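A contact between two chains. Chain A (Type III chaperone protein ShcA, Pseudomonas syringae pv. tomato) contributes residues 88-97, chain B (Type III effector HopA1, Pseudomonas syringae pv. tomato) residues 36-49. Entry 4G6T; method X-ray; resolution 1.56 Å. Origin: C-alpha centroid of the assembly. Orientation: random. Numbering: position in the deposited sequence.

Chain A (88-97) LDEKSGLYHA
Chain B (36-49) SKAKSFFKGASQLI

A turn of the chaperone ShcA (chain A) leading into a strand packs against the last turns of a HopA1 helix (chain B), burying 437 Å² between the two stretches. Chain B is already helical at Ser B36, with i to i+4 bonds such as Phe B41 N to Lys B37 O (2.8 Å), and passes into a type I turn from Ala B45 to Leu B48. The nearest CA atoms across the contact are those of Asp A89 and Leu B48, 8.2 Å apart.

In chain A, residues 90-92 have helical phi/psi, Gly A93 takes positive phi (72/8), and Leu A94 to Ala A97 are extended. Asp A89 (chi1 t) organises this turn: its OD2 accepts from Ser A92 N (3.1 Å) and Ser A92 OG (2.7 Å). Ser A92 is p, which lets the same OG also accept from Leu A94 N (3.1 Å). OD1 of Asp A89 lies 3.7 Å from Leu B48 CD2.

Lys A91 (m, t, m, t) points its CA-to-CB bond toward chain B; the bend at chi3 helps bring NZ to the end of the helix, 3.1 Å from Gly B44 O and 3.5 Å from Gln B47 CB. Gly B44 O accepts from Gln B47 N (3.0 Å).

Leu A94 (m, t), buried, meets the helix through both methyls: CD2 lies 3.8 Å from Lys B37 CD, and CD1 lies 4.0 Å from Ser B40 CB.

His A96 (m, chi2 -123°) sets CE1 3.6 Å from Phe B41 CD1 and ND1 3.5 Å from Leu B48 CD1. Phe B41 starts sideways, but chi1 t carries its ring nearer and chi2 80° sets the ring's tilt; the two rings meet obliquely, centroids 5.3 Å apart, planes at 39°.

One water accompanies the contact, donating to Ser A92 O (2.9 Å) and weakly bonded to Ser B40 OG (3.4 Å).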

# COMPACT_ATOMS: atom_id res chain seq x y z
N LEU A 88 -11.30 -0.00 -12.03
CA LEU A 88 -11.20 -1.41 -12.36
C LEU A 88 -9.87 -1.72 -12.97
O LEU A 88 -9.42 -1.12 -13.96
CB LEU A 88 -12.35 -1.78 -13.30
CG LEU A 88 -12.35 -3.23 -13.84
CD1 LEU A 88 -12.56 -4.26 -12.73
CD2 LEU A 88 -13.43 -3.37 -14.93
N ASP A 89 -9.19 -2.72 -12.44
CA ASP A 89 -8.07 -3.28 -13.07
C ASP A 89 -8.47 -4.44 -14.00
O ASP A 89 -9.04 -5.44 -13.54
CB ASP A 89 -7.07 -3.82 -12.04
CG ASP A 89 -5.97 -4.64 -12.68
OD1 ASP A 89 -5.34 -4.17 -13.66
OD2 ASP A 89 -5.68 -5.73 -12.15
N GLU A 90 -8.18 -4.30 -15.28
CA GLU A 90 -8.70 -5.29 -16.24
C GLU A 90 -7.87 -6.59 -16.28
O GLU A 90 -8.42 -7.63 -16.61
CB GLU A 90 -8.97 -4.66 -17.63
CG GLU A 90 -10.30 -3.91 -17.59
CD GLU A 90 -10.79 -3.31 -18.91
OE1 GLU A 90 -9.96 -2.97 -19.79
OE2 GLU A 90 -12.05 -3.15 -19.03
N LYS A 91 -6.59 -6.54 -15.90
CA LYS A 91 -5.79 -7.75 -15.70
C LYS A 91 -6.54 -8.70 -14.74
O LYS A 91 -6.91 -9.80 -15.13
CB LYS A 91 -4.40 -7.46 -15.10
CG LYS A 91 -3.43 -6.57 -15.89
CD LYS A 91 -2.10 -6.36 -15.12
CE LYS A 91 -2.18 -5.54 -13.81
NZ LYS A 91 -1.10 -5.83 -12.75
N SER A 92 -6.79 -8.24 -13.51
CA SER A 92 -7.34 -9.07 -12.44
C SER A 92 -8.86 -9.11 -12.36
O SER A 92 -9.40 -10.02 -11.73
CB SER A 92 -6.77 -8.61 -11.09
OG SER A 92 -7.28 -7.34 -10.69
N GLY A 93 -9.57 -8.14 -12.97
CA GLY A 93 -10.99 -8.00 -12.77
C GLY A 93 -11.41 -7.49 -11.44
O GLY A 93 -12.57 -7.46 -11.08
N LEU A 94 -10.41 -7.06 -10.66
CA LEU A 94 -10.68 -6.52 -9.34
C LEU A 94 -10.68 -4.99 -9.27
O LEU A 94 -9.88 -4.34 -9.93
CB LEU A 94 -9.62 -7.05 -8.37
CG LEU A 94 -9.56 -8.59 -8.27
CD1 LEU A 94 -8.36 -8.98 -7.42
CD2 LEU A 94 -10.83 -9.12 -7.65
N TYR A 95 -11.60 -4.48 -8.50
CA TYR A 95 -11.68 -3.04 -8.20
C TYR A 95 -10.59 -2.69 -7.20
O TYR A 95 -10.41 -3.36 -6.16
CB TYR A 95 -13.02 -2.62 -7.71
CG TYR A 95 -14.12 -2.77 -8.73
CD1 TYR A 95 -14.20 -1.92 -9.80
CD2 TYR A 95 -15.05 -3.76 -8.61
CE1 TYR A 95 -15.21 -2.04 -10.74
CE2 TYR A 95 -16.09 -3.86 -9.54
CZ TYR A 95 -16.14 -3.00 -10.59
OH TYR A 95 -17.17 -3.11 -11.53
N HIS A 96 -9.92 -1.59 -7.49
CA HIS A 96 -8.83 -1.04 -6.67
C HIS A 96 -9.18 0.30 -6.15
O HIS A 96 -9.60 1.17 -6.95
CB HIS A 96 -7.54 -0.95 -7.43
CG HIS A 96 -6.98 -2.29 -7.83
ND1 HIS A 96 -5.73 -2.75 -7.48
CD2 HIS A 96 -7.56 -3.28 -8.56
CE1 HIS A 96 -5.56 -4.01 -7.98
NE2 HIS A 96 -6.65 -4.33 -8.66
N ALA A 97 -8.93 0.57 -4.86
CA ALA A 97 -8.97 1.90 -4.28
C ALA A 97 -7.51 2.42 -4.24
O ALA A 97 -6.56 1.65 -4.20
CB ALA A 97 -9.55 1.88 -2.90
N SER B 36 -8.36 -15.84 -1.82
CA SER B 36 -8.05 -15.89 -3.26
C SER B 36 -7.92 -14.48 -3.88
O SER B 36 -6.98 -14.23 -4.65
CB SER B 36 -9.11 -16.66 -4.02
OG SER B 36 -8.61 -16.91 -5.31
N LYS B 37 -8.87 -13.60 -3.57
CA LYS B 37 -8.82 -12.25 -4.15
C LYS B 37 -7.64 -11.52 -3.55
O LYS B 37 -6.99 -10.76 -4.26
CB LYS B 37 -10.13 -11.49 -3.96
CG LYS B 37 -11.18 -11.92 -5.00
CD LYS B 37 -12.51 -11.20 -4.90
CE LYS B 37 -13.40 -11.67 -6.07
NZ LYS B 37 -14.80 -11.14 -6.12
N ALA B 38 -7.38 -11.68 -2.26
CA ALA B 38 -6.26 -11.00 -1.65
C ALA B 38 -4.98 -11.43 -2.34
O ALA B 38 -4.12 -10.59 -2.69
CB ALA B 38 -6.17 -11.28 -0.15
N LYS B 39 -4.82 -12.74 -2.57
CA LYS B 39 -3.65 -13.23 -3.24
C LYS B 39 -3.51 -12.64 -4.65
O LYS B 39 -2.40 -12.23 -5.03
CB LYS B 39 -3.66 -14.76 -3.28
CG LYS B 39 -3.42 -15.37 -1.91
CD LYS B 39 -3.23 -16.88 -2.08
CE LYS B 39 -3.85 -17.71 -0.97
NZ LYS B 39 -3.84 -19.15 -1.37
N SER B 40 -4.62 -12.58 -5.38
CA SER B 40 -4.60 -12.05 -6.74
C SER B 40 -4.21 -10.55 -6.71
O SER B 40 -3.40 -10.09 -7.55
CB SER B 40 -5.93 -12.18 -7.42
OG SER B 40 -6.21 -13.54 -7.71
N PHE B 41 -4.79 -9.83 -5.77
CA PHE B 41 -4.46 -8.40 -5.60
C PHE B 41 -2.97 -8.24 -5.35
O PHE B 41 -2.30 -7.45 -6.02
CB PHE B 41 -5.26 -7.85 -4.45
CG PHE B 41 -4.82 -6.50 -4.00
CD1 PHE B 41 -5.24 -5.40 -4.71
CD2 PHE B 41 -3.99 -6.35 -2.93
CE1 PHE B 41 -4.82 -4.15 -4.32
CE2 PHE B 41 -3.56 -5.10 -2.54
CZ PHE B 41 -4.00 -3.99 -3.23
N PHE B 42 -2.42 -8.98 -4.41
CA PHE B 42 -0.99 -8.81 -4.06
C PHE B 42 -0.08 -9.19 -5.21
O PHE B 42 0.98 -8.58 -5.45
CB PHE B 42 -0.60 -9.58 -2.79
CG PHE B 42 -1.15 -9.04 -1.54
CD1 PHE B 42 -1.03 -7.68 -1.21
CD2 PHE B 42 -1.75 -9.87 -0.61
CE1 PHE B 42 -1.54 -7.17 -0.01
CE2 PHE B 42 -2.21 -9.38 0.60
CZ PHE B 42 -2.11 -8.02 0.93
N LYS B 43 -0.46 -10.22 -5.94
CA LYS B 43 0.34 -10.70 -7.06
C LYS B 43 0.46 -9.67 -8.15
O LYS B 43 1.50 -9.56 -8.77
CB LYS B 43 -0.28 -11.99 -7.61
CG LYS B 43 0.27 -12.47 -8.94
CD LYS B 43 0.08 -13.98 -9.13
CE LYS B 43 0.66 -14.44 -10.46
NZ LYS B 43 0.44 -15.89 -10.70
N GLY B 44 -0.63 -8.96 -8.41
CA GLY B 44 -0.67 -7.98 -9.50
C GLY B 44 -0.21 -6.61 -9.05
O GLY B 44 0.08 -5.79 -9.93
N ALA B 45 -0.10 -6.36 -7.75
CA ALA B 45 -0.03 -4.95 -7.28
C ALA B 45 1.22 -4.24 -7.79
O ALA B 45 1.17 -3.05 -8.14
CB ALA B 45 -0.13 -4.83 -5.75
N SER B 46 2.32 -4.94 -7.85
CA SER B 46 3.56 -4.28 -8.23
C SER B 46 3.68 -4.04 -9.74
O SER B 46 4.62 -3.33 -10.18
CB SER B 46 4.76 -5.03 -7.70
OG SER B 46 4.90 -6.23 -8.40
N GLN B 47 2.74 -4.57 -10.52
CA GLN B 47 2.75 -4.40 -11.97
C GLN B 47 1.76 -3.36 -12.38
O GLN B 47 1.65 -3.07 -13.57
CB GLN B 47 2.39 -5.69 -12.75
CG GLN B 47 2.96 -6.98 -12.22
CD GLN B 47 4.45 -6.89 -12.04
OE1 GLN B 47 5.10 -6.04 -12.63
NE2 GLN B 47 5.00 -7.76 -11.20
N LEU B 48 1.01 -2.80 -11.42
CA LEU B 48 -0.13 -1.93 -11.77
C LEU B 48 0.34 -0.66 -12.47
O LEU B 48 -0.17 -0.29 -13.53
CB LEU B 48 -0.95 -1.55 -10.53
CG LEU B 48 -1.95 -2.61 -10.09
CD1 LEU B 48 -2.50 -2.26 -8.71
CD2 LEU B 48 -3.06 -2.73 -11.15
N ILE B 49 1.35 -0.05 -11.93
CA ILE B 49 1.77 1.27 -12.32
C ILE B 49 2.59 1.16 -13.58
O ILE B 49 3.36 0.23 -13.74
CB ILE B 49 2.53 1.94 -11.16
CG1 ILE B 49 1.55 2.17 -10.01
CG2 ILE B 49 3.16 3.26 -11.56
CD1 ILE B 49 2.21 2.45 -8.69
O HOH W 1 -8.27 -12.01 -9.93